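Local coordinates for Mgp-operon protein 3 (Mycoplasma pneumoniae, PDB 6RJ1) that probably takes part in adhesion of the bacterium to host cells, as a cell-surface protein related to mycoplasma adhesins, at residues His35-Tyr40 and Gln109-Tyr114; Tyr40-Trp45 and Ala55-Ala60; Val115-Ala120 and Arg130-Ala135. All coordinates share one frame; numbering follows the deposited sequence.

The three contacts lie close together in one part of the chain, within or beside the same mixed sheet. Centres of interactions 1 and 2 are about 9 Å apart, those of 2 and 3 about 11 Å, and those of 1 and 3 about 12 Å. Interactions 1 and 2 share Tyr40 and are also joined by a probable hydrogen bond between Ser39 OG and Ser59 OG (2.7 Å). Interaction 3 continues the sheet of interaction 2, since strands 52-59 and 114-121 are neighbours, with Ala55 O 2.8 Å from Leu116 N. A salt bridge between Asp110 OD2 and Lys133 NZ (2.9 Å) ties the loop of interaction 1 to the last strand of interaction 3.

Interaction 1 of 3, residues His35-Tyr40 and Gln109-Tyr114; sequences HLHPSY and QDFASY
Tyr40 and Phe111 have the closest pair of CA atoms, 8.1 Å apart, so side chains make most of the contact between these loops leading into strands 40-48 and 114-121. A type I beta turn spans His37 to Tyr40, and in the other segment an Asx turn forms as Asp110 OD1 accepts from Ala112 N. One aromatic pair joins the loops. Anti to its backbone N (chi1 -172°), His37 CG is carried to 3.9 Å from Phe111 CE2. The imidazole face meets the edge of Phe111 in a T-shaped pair, CE2 sitting over the ring centre; the planes stand at 88° and the centroids 5.4 Å apart. Pro38 CD covers the other face. His37 ND1 is also tied to Ser39, by the backbone N (3.0 Å) and by OG, and Ser39 OG in turn pairs with Ser59. A water accepts from His37 N and donates to Gln109 OE1, bridging the loops. The Tyr40 side chain reaches across to donate from OH to Ala112 O (2.7 Å), that oxygen lying near the phenol plane. Tyr40 CZ makes apolar contact with Tyr114 CD2 (4.2 Å), and at the edge of that ring CE2 lies 3.5 Å from Tyr40 OH.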
loop_
_atom_site.group_PDB
_atom_site.type_symbol
_atom_site.label_atom_id
_atom_site.label_comp_id
_atom_site.label_asym_id
_atom_site.label_seq_id
_atom_site.Cartn_x
_atom_site.Cartn_y
_atom_site.Cartn_z
ATOM N N HIS A 35 0.219 -23.484 21.700
ATOM C CA HIS A 35 1.230 -24.543 21.617
ATOM C C HIS A 35 2.113 -24.332 20.381
ATOM O O HIS A 35 2.368 -25.255 19.599
ATOM C CB HIS A 35 0.599 -25.944 21.678
ATOM C CG HIS A 35 -0.298 -26.145 22.852
ATOM N ND1 HIS A 35 0.206 -26.500 24.099
ATOM C CD2 HIS A 35 -1.643 -26.025 22.937
ATOM C CE1 HIS A 35 -0.847 -26.599 24.894
ATOM N NE2 HIS A 35 -1.982 -26.319 24.243
ATOM N N LEU A 36 2.552 -23.076 20.202
ATOM C CA LEU A 36 3.386 -22.658 19.083
ATOM C C LEU A 36 4.823 -22.391 19.500
ATOM O O LEU A 36 5.096 -22.098 20.667
ATOM C CB LEU A 36 2.785 -21.434 18.374
ATOM C CG LEU A 36 1.513 -21.681 17.561
ATOM C CD1 LEU A 36 0.877 -20.393 17.178
ATOM C CD2 LEU A 36 1.787 -22.496 16.306
ATOM N N HIS A 37 5.737 -22.520 18.530
ATOM C CA HIS A 37 7.169 -22.305 18.667
ATOM C C HIS A 37 7.476 -20.859 19.145
ATOM O O HIS A 37 6.794 -19.920 18.706
ATOM C CB HIS A 37 7.851 -22.585 17.309
ATOM C CG HIS A 37 9.346 -22.586 17.379
ATOM N ND1 HIS A 37 10.077 -21.417 17.237
ATOM C CD2 HIS A 37 10.198 -23.600 17.655
ATOM C CE1 HIS A 37 11.344 -21.764 17.394
ATOM N NE2 HIS A 37 11.467 -23.067 17.641
ATOM N N PRO A 38 8.515 -20.669 20.012
ATOM C CA PRO A 38 8.858 -19.313 20.493
ATOM C C PRO A 38 9.098 -18.234 19.438
ATOM O O PRO A 38 8.968 -17.057 19.769
ATOM C CB PRO A 38 10.124 -19.544 21.319
ATOM C CG PRO A 38 10.049 -20.947 21.742
ATOM C CD PRO A 38 9.393 -21.685 20.631
ATOM N N SER A 39 9.437 -18.610 18.188
ATOM C CA SER A 39 9.670 -17.650 17.090
ATOM C C SER A 39 8.396 -16.930 16.628
ATOM O O SER A 39 8.489 -15.914 15.924
ATOM C CB SER A 39 10.338 -18.326 15.900
ATOM O OG SER A 39 9.504 -19.329 15.345
ATOM N N TYR A 40 7.215 -17.466 16.999
ATOM C CA TYR A 40 5.944 -16.853 16.648
ATOM C C TYR A 40 5.746 -15.547 17.379
ATOM O O TYR A 40 6.146 -15.400 18.534
ATOM C CB TYR A 40 4.766 -17.802 16.840
ATOM C CG TYR A 40 4.605 -18.785 15.703
ATOM C CD1 TYR A 40 3.950 -18.422 14.529
ATOM C CD2 TYR A 40 5.096 -20.083 15.805
ATOM C CE1 TYR A 40 3.801 -19.323 13.477
ATOM C CE2 TYR A 40 4.944 -20.996 14.765
ATOM C CZ TYR A 40 4.296 -20.612 13.603
ATOM O OH TYR A 40 4.124 -21.520 12.590
ATOM N N GLN A 109 8.652 -28.488 10.879
ATOM C CA GLN A 109 7.566 -27.549 10.602
ATOM C C GLN A 109 7.981 -26.503 9.592
ATOM O O GLN A 109 9.163 -26.164 9.486
ATOM C CB GLN A 109 7.056 -26.881 11.903
ATOM C CG GLN A 109 8.148 -26.220 12.743
ATOM C CD GLN A 109 7.715 -25.835 14.134
ATOM O OE1 GLN A 109 6.831 -24.994 14.330
ATOM N NE2 GLN A 109 8.358 -26.426 15.138
ATOM N N ASP A 110 6.986 -25.984 8.866
ATOM C CA ASP A 110 7.114 -24.943 7.849
ATOM C C ASP A 110 7.092 -23.515 8.421
ATOM O O ASP A 110 7.399 -22.573 7.689
ATOM C CB ASP A 110 5.995 -25.101 6.810
ATOM C CG ASP A 110 4.599 -25.349 7.367
ATOM O OD1 ASP A 110 4.231 -24.695 8.369
ATOM O OD2 ASP A 110 3.885 -26.198 6.805
ATOM N N PHE A 111 6.702 -23.361 9.714
ATOM C CA PHE A 111 6.568 -22.091 10.446
ATOM C C PHE A 111 5.600 -21.117 9.751
ATOM O O PHE A 111 5.804 -19.902 9.777
ATOM C CB PHE A 111 7.927 -21.432 10.758
ATOM C CG PHE A 111 8.920 -22.305 11.488
ATOM C CD1 PHE A 111 9.798 -23.114 10.788
ATOM C CD2 PHE A 111 9.011 -22.278 12.877
ATOM C CE1 PHE A 111 10.734 -23.901 11.462
ATOM C CE2 PHE A 111 9.956 -23.058 13.548
ATOM C CZ PHE A 111 10.813 -23.860 12.837
ATOM N N ALA A 112 4.526 -21.666 9.144
ATOM C CA ALA A 112 3.480 -20.905 8.463
ATOM C C ALA A 112 2.729 -20.027 9.458
ATOM O O ALA A 112 2.684 -20.332 10.651
ATOM C CB ALA A 112 2.504 -21.857 7.793
ATOM N N SER A 113 2.124 -18.947 8.970
ATOM C CA SER A 113 1.326 -18.063 9.804
ATOM C C SER A 113 -0.005 -18.720 10.181
ATOM O O SER A 113 -0.540 -19.539 9.428
ATOM C CB SER A 113 1.085 -16.746 9.091
ATOM O OG SER A 113 2.320 -16.113 8.802
ATOM N N TYR A 114 -0.520 -18.379 11.362
ATOM C CA TYR A 114 -1.780 -18.936 11.842
ATOM C C TYR A 114 -2.740 -17.881 12.323
ATOM O O TYR A 114 -2.332 -16.824 12.809
ATOM C CB TYR A 114 -1.543 -19.931 12.994
ATOM C CG TYR A 114 -0.994 -21.264 12.555
ATOM C CD1 TYR A 114 -1.842 -22.289 12.140
ATOM C CD2 TYR A 114 0.375 -21.517 12.577
ATOM C CE1 TYR A 114 -1.339 -23.524 11.734
ATOM C CE2 TYR A 114 0.891 -22.744 12.169
ATOM C CZ TYR A 114 0.032 -23.747 11.748
ATOM O OH TYR A 114 0.549 -24.956 11.341
HETATM O O HOH W 1 4.608 -24.315 16.107
#

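Interaction 2 of 3, residues Tyr40-Trp45 and Ala55-Ala60; sequences YELVDW and ALVRSA
Glu41 and Arg58 form a hydrogen-bonded pair of the antiparallel hairpin made by strands 40-48 and 52-59. Backbone bonds run from Glu41 N to Arg58 O (2.8 Å) and back from Arg58 N to Glu41 O (3.1 Å). Val43 N then gives a nearly straight bond to Leu56 O, and Leu56 N donates to Asp44 O. Since Val43 and Asp44 both face Leu56, the register slips by one residue in a classic beta bulge. The side chains of Glu41 and Arg58 lie side by side, joined by a salt bridge whose hydrogen bond, NE to OE2, is weak at 3.4 Å; Arg58 NH1 also donates to His452 O. Val43 crosses the arginine at about a right angle, CG2 packing 3.6 Å from Arg58 CG on the aliphatic chain and CG1 over the centre of one guanidinium face. Apolar packing lies on the side bearing Leu42 and Val57, where Leu42 CD1 rests on Ala55 CB (3.8 Å), while Ser59 CB stands over the centre of the Tyr40 ring in a CH-pi contact. Strand 52-59 pairs along its other edge with strand 114-121, helix 30-33 packs on Ala55 and Val57, and Leu14 of strand 13-17 touches Leu42 and Trp45.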
loop_
_atom_site.group_PDB
_atom_site.type_symbol
_atom_site.label_atom_id
_atom_site.label_comp_id
_atom_site.label_asym_id
_atom_site.label_seq_id
_atom_site.Cartn_x
_atom_site.Cartn_y
_atom_site.Cartn_z
ATOM N N TYR A 40 7.215 -17.466 16.999
ATOM C CA TYR A 40 5.944 -16.853 16.648
ATOM C C TYR A 40 5.746 -15.547 17.379
ATOM O O TYR A 40 6.146 -15.400 18.534
ATOM C CB TYR A 40 4.766 -17.802 16.840
ATOM C CG TYR A 40 4.605 -18.785 15.703
ATOM C CD1 TYR A 40 3.950 -18.422 14.529
ATOM C CD2 TYR A 40 5.096 -20.083 15.805
ATOM C CE1 TYR A 40 3.801 -19.323 13.477
ATOM C CE2 TYR A 40 4.944 -20.996 14.765
ATOM C CZ TYR A 40 4.296 -20.612 13.603
ATOM O OH TYR A 40 4.124 -21.520 12.590
ATOM N N GLU A 41 5.174 -14.581 16.669
ATOM C CA GLU A 41 4.956 -13.219 17.117
ATOM C C GLU A 41 3.511 -12.813 16.790
ATOM O O GLU A 41 3.048 -13.034 15.667
ATOM C CB GLU A 41 5.992 -12.318 16.410
ATOM C CG GLU A 41 5.860 -10.818 16.633
ATOM C CD GLU A 41 6.194 -9.956 15.419
ATOM O OE1 GLU A 41 7.105 -9.106 15.544
ATOM O OE2 GLU A 41 5.555 -10.123 14.351
ATOM N N LEU A 42 2.794 -12.249 17.791
ATOM C CA LEU A 42 1.421 -11.780 17.625
ATOM C C LEU A 42 1.447 -10.470 16.828
ATOM O O LEU A 42 2.106 -9.515 17.243
ATOM C CB LEU A 42 0.726 -11.639 18.988
ATOM C CG LEU A 42 -0.613 -10.896 19.019
ATOM C CD1 LEU A 42 -1.695 -11.651 18.280
ATOM C CD2 LEU A 42 -1.041 -10.611 20.442
ATOM N N VAL A 43 0.779 -10.461 15.653
ATOM C CA VAL A 43 0.742 -9.346 14.683
ATOM C C VAL A 43 -0.536 -8.527 14.794
ATOM O O VAL A 43 -0.486 -7.307 14.672
ATOM C CB VAL A 43 0.935 -9.824 13.217
ATOM C CG1 VAL A 43 1.430 -8.692 12.331
ATOM C CG2 VAL A 43 1.882 -11.003 13.132
ATOM N N ASP A 44 -1.680 -9.195 14.959
ATOM C CA ASP A 44 -2.996 -8.554 15.060
ATOM C C ASP A 44 -3.919 -9.468 15.826
ATOM O O ASP A 44 -3.683 -10.672 15.884
ATOM C CB ASP A 44 -3.577 -8.252 13.649
ATOM C CG ASP A 44 -4.755 -7.284 13.602
ATOM O OD1 ASP A 44 -5.127 -6.733 14.675
ATOM O OD2 ASP A 44 -5.300 -7.064 12.494
ATOM N N TRP A 45 -4.966 -8.900 16.416
ATOM C CA TRP A 45 -5.958 -9.634 17.196
ATOM C C TRP A 45 -7.251 -8.827 17.255
ATOM O O TRP A 45 -7.215 -7.599 17.196
ATOM C CB TRP A 45 -5.432 -9.933 18.620
ATOM C CG TRP A 45 -5.033 -8.704 19.380
ATOM C CD1 TRP A 45 -3.865 -8.003 19.265
ATOM C CD2 TRP A 45 -5.839 -7.991 20.324
ATOM N NE1 TRP A 45 -3.888 -6.903 20.093
ATOM C CE2 TRP A 45 -5.095 -6.863 20.744
ATOM C CE3 TRP A 45 -7.129 -8.188 20.846
ATOM C CZ2 TRP A 45 -5.577 -5.970 21.703
ATOM C CZ3 TRP A 45 -7.606 -7.292 21.787
ATOM C CH2 TRP A 45 -6.838 -6.198 22.201
ATOM N N ALA A 55 -6.748 -14.220 16.907
ATOM C CA ALA A 55 -5.378 -13.693 16.852
ATOM C C ALA A 55 -4.665 -14.102 15.554
ATOM O O ALA A 55 -5.062 -15.074 14.919
ATOM C CB ALA A 55 -4.583 -14.156 18.070
ATOM N N LEU A 56 -3.638 -13.338 15.153
ATOM C CA LEU A 56 -2.824 -13.577 13.964
ATOM C C LEU A 56 -1.359 -13.636 14.389
ATOM O O LEU A 56 -0.840 -12.689 14.992
ATOM C CB LEU A 56 -3.044 -12.461 12.923
ATOM C CG LEU A 56 -2.290 -12.567 11.589
ATOM C CD1 LEU A 56 -2.619 -13.865 10.861
ATOM C CD2 LEU A 56 -2.593 -11.380 10.706
ATOM N N VAL A 57 -0.703 -14.752 14.090
ATOM C CA VAL A 57 0.697 -14.966 14.464
ATOM C C VAL A 57 1.556 -15.396 13.269
ATOM O O VAL A 57 1.095 -16.162 12.418
ATOM C CB VAL A 57 0.860 -15.953 15.667
ATOM C CG1 VAL A 57 0.345 -15.353 16.976
ATOM C CG2 VAL A 57 0.211 -17.306 15.384
ATOM N N ARG A 58 2.815 -14.947 13.248
ATOM C CA ARG A 58 3.782 -15.291 12.210
ATOM C C ARG A 58 5.154 -15.565 12.816
ATOM O O ARG A 58 5.432 -15.100 13.911
ATOM C CB ARG A 58 3.841 -14.194 11.120
ATOM C CG ARG A 58 4.474 -12.890 11.555
ATOM C CD ARG A 58 4.301 -11.808 10.515
ATOM N NE ARG A 58 4.763 -10.515 11.026
ATOM C CZ ARG A 58 4.690 -9.374 10.357
ATOM N NH1 ARG A 58 4.172 -9.344 9.135
ATOM N NH2 ARG A 58 5.137 -8.252 10.901
ATOM N N SER A 59 6.008 -16.310 12.111
ATOM C CA SER A 59 7.351 -16.633 12.589
ATOM C C SER A 59 8.401 -16.154 11.608
ATOM O O SER A 59 8.215 -16.297 10.397
ATOM C CB SER A 59 7.489 -18.135 12.827
ATOM O OG SER A 59 8.840 -18.560 12.849
ATOM N N ALA A 60 9.523 -15.614 12.134
ATOM C CA ALA A 60 10.663 -15.135 11.341
ATOM C C ALA A 60 11.462 -16.324 10.762
ATOM O O ALA A 60 12.445 -16.134 10.037
ATOM C CB ALA A 60 11.560 -14.263 12.200
#

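Interaction 3 of 3, residues Val115-Ala120 and Arg130-Ala135; sequences VLIFKA and RKIKLA
Val115, Ile117 and Ile132 bury the most surface where strands 114-121 and 125-135 run antiparallel, their short segments at 165° with axes approaching to 4.8 Å. All three side chains project from the same side of the sheet. Val115 pairs with Ile132 through two backbone bonds, Val115 N to Ile132 O (3.0 Å) and Ile132 N to Val115 O (2.9 Å). Ile117 pairs with Arg130, its N donating to Arg130 O (2.8 Å), whereas the return bond from Arg130 N to Ile117 O is weak. Ile132 lies diagonally across from Ile117, and its CD1 meets Ile117 CG1 at 3.8 Å and lies farther from Val115 CG1. With CG1 anti to the carbonyl carbon in Ile117 (chi1 -50°), that branch faces the Ile132 methyl. The second methyl of Val115, CG2, meets Leu134 CD2 at 3.9 Å, the two side chains crossing at about a right angle. On the other side of the sheet Leu116 CD2 lies against Lys131 CB (3.8 Å). Val54 of strand 52-59 packs on both Val115 and Ile117, and Leu56 on Leu134. Two hairpins, 40-48 with 52-59 and 114-121 with 125-135, thus stand side by side as four antiparallel strands of a larger mixed sheet, the motif of this contact being the antiparallel beta hairpin.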
loop_
_atom_site.group_PDB
_atom_site.type_symbol
_atom_site.label_atom_id
_atom_site.label_comp_id
_atom_site.label_asym_id
_atom_site.label_seq_id
_atom_site.Cartn_x
_atom_site.Cartn_y
_atom_site.Cartn_z
ATOM N N VAL A 115 -4.030 -18.199 12.194
ATOM C CA VAL A 115 -5.138 -17.439 12.744
ATOM C C VAL A 115 -5.557 -18.325 13.913
ATOM O O VAL A 115 -5.850 -19.510 13.705
ATOM C CB VAL A 115 -6.291 -17.181 11.740
ATOM C CG1 VAL A 115 -7.560 -16.736 12.459
ATOM C CG2 VAL A 115 -5.883 -16.151 10.699
ATOM N N LEU A 116 -5.494 -17.786 15.139
ATOM C CA LEU A 116 -5.827 -18.532 16.351
ATOM C C LEU A 116 -7.187 -18.121 16.874
ATOM O O LEU A 116 -7.491 -16.928 16.923
ATOM C CB LEU A 116 -4.765 -18.337 17.446
ATOM C CG LEU A 116 -3.305 -18.302 17.015
ATOM C CD1 LEU A 116 -2.444 -17.832 18.130
ATOM C CD2 LEU A 116 -2.828 -19.651 16.544
ATOM N N ILE A 117 -7.997 -19.110 17.271
ATOM C CA ILE A 117 -9.334 -18.899 17.813
ATOM C C ILE A 117 -9.326 -19.301 19.287
ATOM O O ILE A 117 -8.875 -20.399 19.641
ATOM C CB ILE A 117 -10.414 -19.674 17.001
ATOM C CG1 ILE A 117 -10.301 -19.429 15.467
ATOM C CG2 ILE A 117 -11.837 -19.408 17.516
ATOM C CD1 ILE A 117 -10.481 -17.958 14.926
ATOM N N PHE A 118 -9.829 -18.397 20.138
ATOM C CA PHE A 118 -9.924 -18.588 21.578
ATOM C C PHE A 118 -11.363 -18.410 22.023
ATOM O O PHE A 118 -12.091 -17.601 21.448
ATOM C CB PHE A 118 -9.030 -17.580 22.315
ATOM C CG PHE A 118 -7.545 -17.778 22.129
ATOM C CD1 PHE A 118 -6.873 -17.175 21.068
ATOM C CD2 PHE A 118 -6.809 -18.539 23.035
ATOM C CE1 PHE A 118 -5.496 -17.349 20.906
ATOM C CE2 PHE A 118 -5.429 -18.709 22.874
ATOM C CZ PHE A 118 -4.782 -18.113 21.812
ATOM N N LYS A 119 -11.769 -19.166 23.041
ATOM C CA LYS A 119 -13.106 -19.082 23.625
ATOM C C LYS A 119 -12.981 -18.504 25.023
ATOM O O LYS A 119 -11.994 -18.794 25.708
ATOM C CB LYS A 119 -13.832 -20.443 23.632
ATOM C CG LYS A 119 -13.295 -21.540 24.555
ATOM C CD LYS A 119 -14.286 -22.700 24.648
ATOM C CE LYS A 119 -13.655 -23.952 25.205
ATOM N NZ LYS A 119 -12.739 -24.619 24.226
ATOM N N ALA A 120 -13.960 -17.699 25.446
ATOM C CA ALA A 120 -13.938 -17.100 26.775
ATOM C C ALA A 120 -14.108 -18.155 27.858
ATOM O O ALA A 120 -14.781 -19.163 27.642
ATOM C CB ALA A 120 -15.012 -16.039 26.893
ATOM N N ARG A 130 -8.883 -23.519 18.366
ATOM C CA ARG A 130 -8.241 -24.053 17.167
ATOM C C ARG A 130 -7.371 -23.031 16.435
ATOM O O ARG A 130 -7.440 -21.834 16.721
ATOM C CB ARG A 130 -9.302 -24.654 16.209
ATOM C CG ARG A 130 -10.412 -23.689 15.765
ATOM C CD ARG A 130 -11.434 -24.350 14.864
ATOM N NE ARG A 130 -10.821 -24.844 13.628
ATOM C CZ ARG A 130 -10.914 -26.096 13.190
ATOM N NH1 ARG A 130 -10.304 -26.458 12.072
ATOM N NH2 ARG A 130 -11.620 -26.996 13.866
ATOM N N LYS A 131 -6.550 -23.521 15.488
ATOM C CA LYS A 131 -5.683 -22.715 14.623
ATOM C C LYS A 131 -5.921 -23.039 13.150
ATOM O O LYS A 131 -6.112 -24.205 12.796
ATOM C CB LYS A 131 -4.191 -22.800 15.019
ATOM C CG LYS A 131 -3.546 -24.186 14.983
ATOM C CD LYS A 131 -2.063 -24.104 15.342
ATOM C CE LYS A 131 -1.280 -25.336 14.953
ATOM N NZ LYS A 131 -1.384 -26.415 15.971
ATOM N N ILE A 132 -5.974 -21.998 12.307
ATOM C CA ILE A 132 -6.189 -22.124 10.863
ATOM C C ILE A 132 -4.903 -21.680 10.164
ATOM O O ILE A 132 -4.478 -20.527 10.312
ATOM C CB ILE A 132 -7.452 -21.340 10.365
ATOM C CG1 ILE A 132 -8.730 -21.740 11.143
ATOM C CG2 ILE A 132 -7.665 -21.493 8.852
ATOM C CD1 ILE A 132 -9.245 -20.697 12.064
ATOM N N LYS A 133 -4.277 -22.606 9.429
ATOM C CA LYS A 133 -3.041 -22.362 8.693
ATOM C C LYS A 133 -3.302 -21.467 7.485
ATOM O O LYS A 133 -4.303 -21.629 6.785
ATOM C CB LYS A 133 -2.444 -23.697 8.246
ATOM C CG LYS A 133 -0.949 -23.688 8.014
ATOM C CD LYS A 133 -0.526 -25.110 7.769
ATOM C CE LYS A 133 0.944 -25.271 7.545
ATOM N NZ LYS A 133 1.295 -25.086 6.115
ATOM N N LEU A 134 -2.404 -20.514 7.247
ATOM C CA LEU A 134 -2.527 -19.606 6.114
ATOM C C LEU A 134 -1.623 -20.130 5.021
ATOM O O LEU A 134 -0.443 -19.795 4.952
ATOM C CB LEU A 134 -2.190 -18.161 6.512
ATOM C CG LEU A 134 -3.041 -17.532 7.620
ATOM C CD1 LEU A 134 -2.532 -16.159 7.956
ATOM C CD2 LEU A 134 -4.529 -17.488 7.245
ATOM N N ALA A 135 -2.169 -21.031 4.212
ATOM C CA ALA A 135 -1.456 -21.672 3.122
ATOM C C ALA A 135 -1.143 -20.715 1.973
ATOM O O ALA A 135 -1.917 -19.795 1.690
ATOM C CB ALA A 135 -2.256 -22.853 2.615
#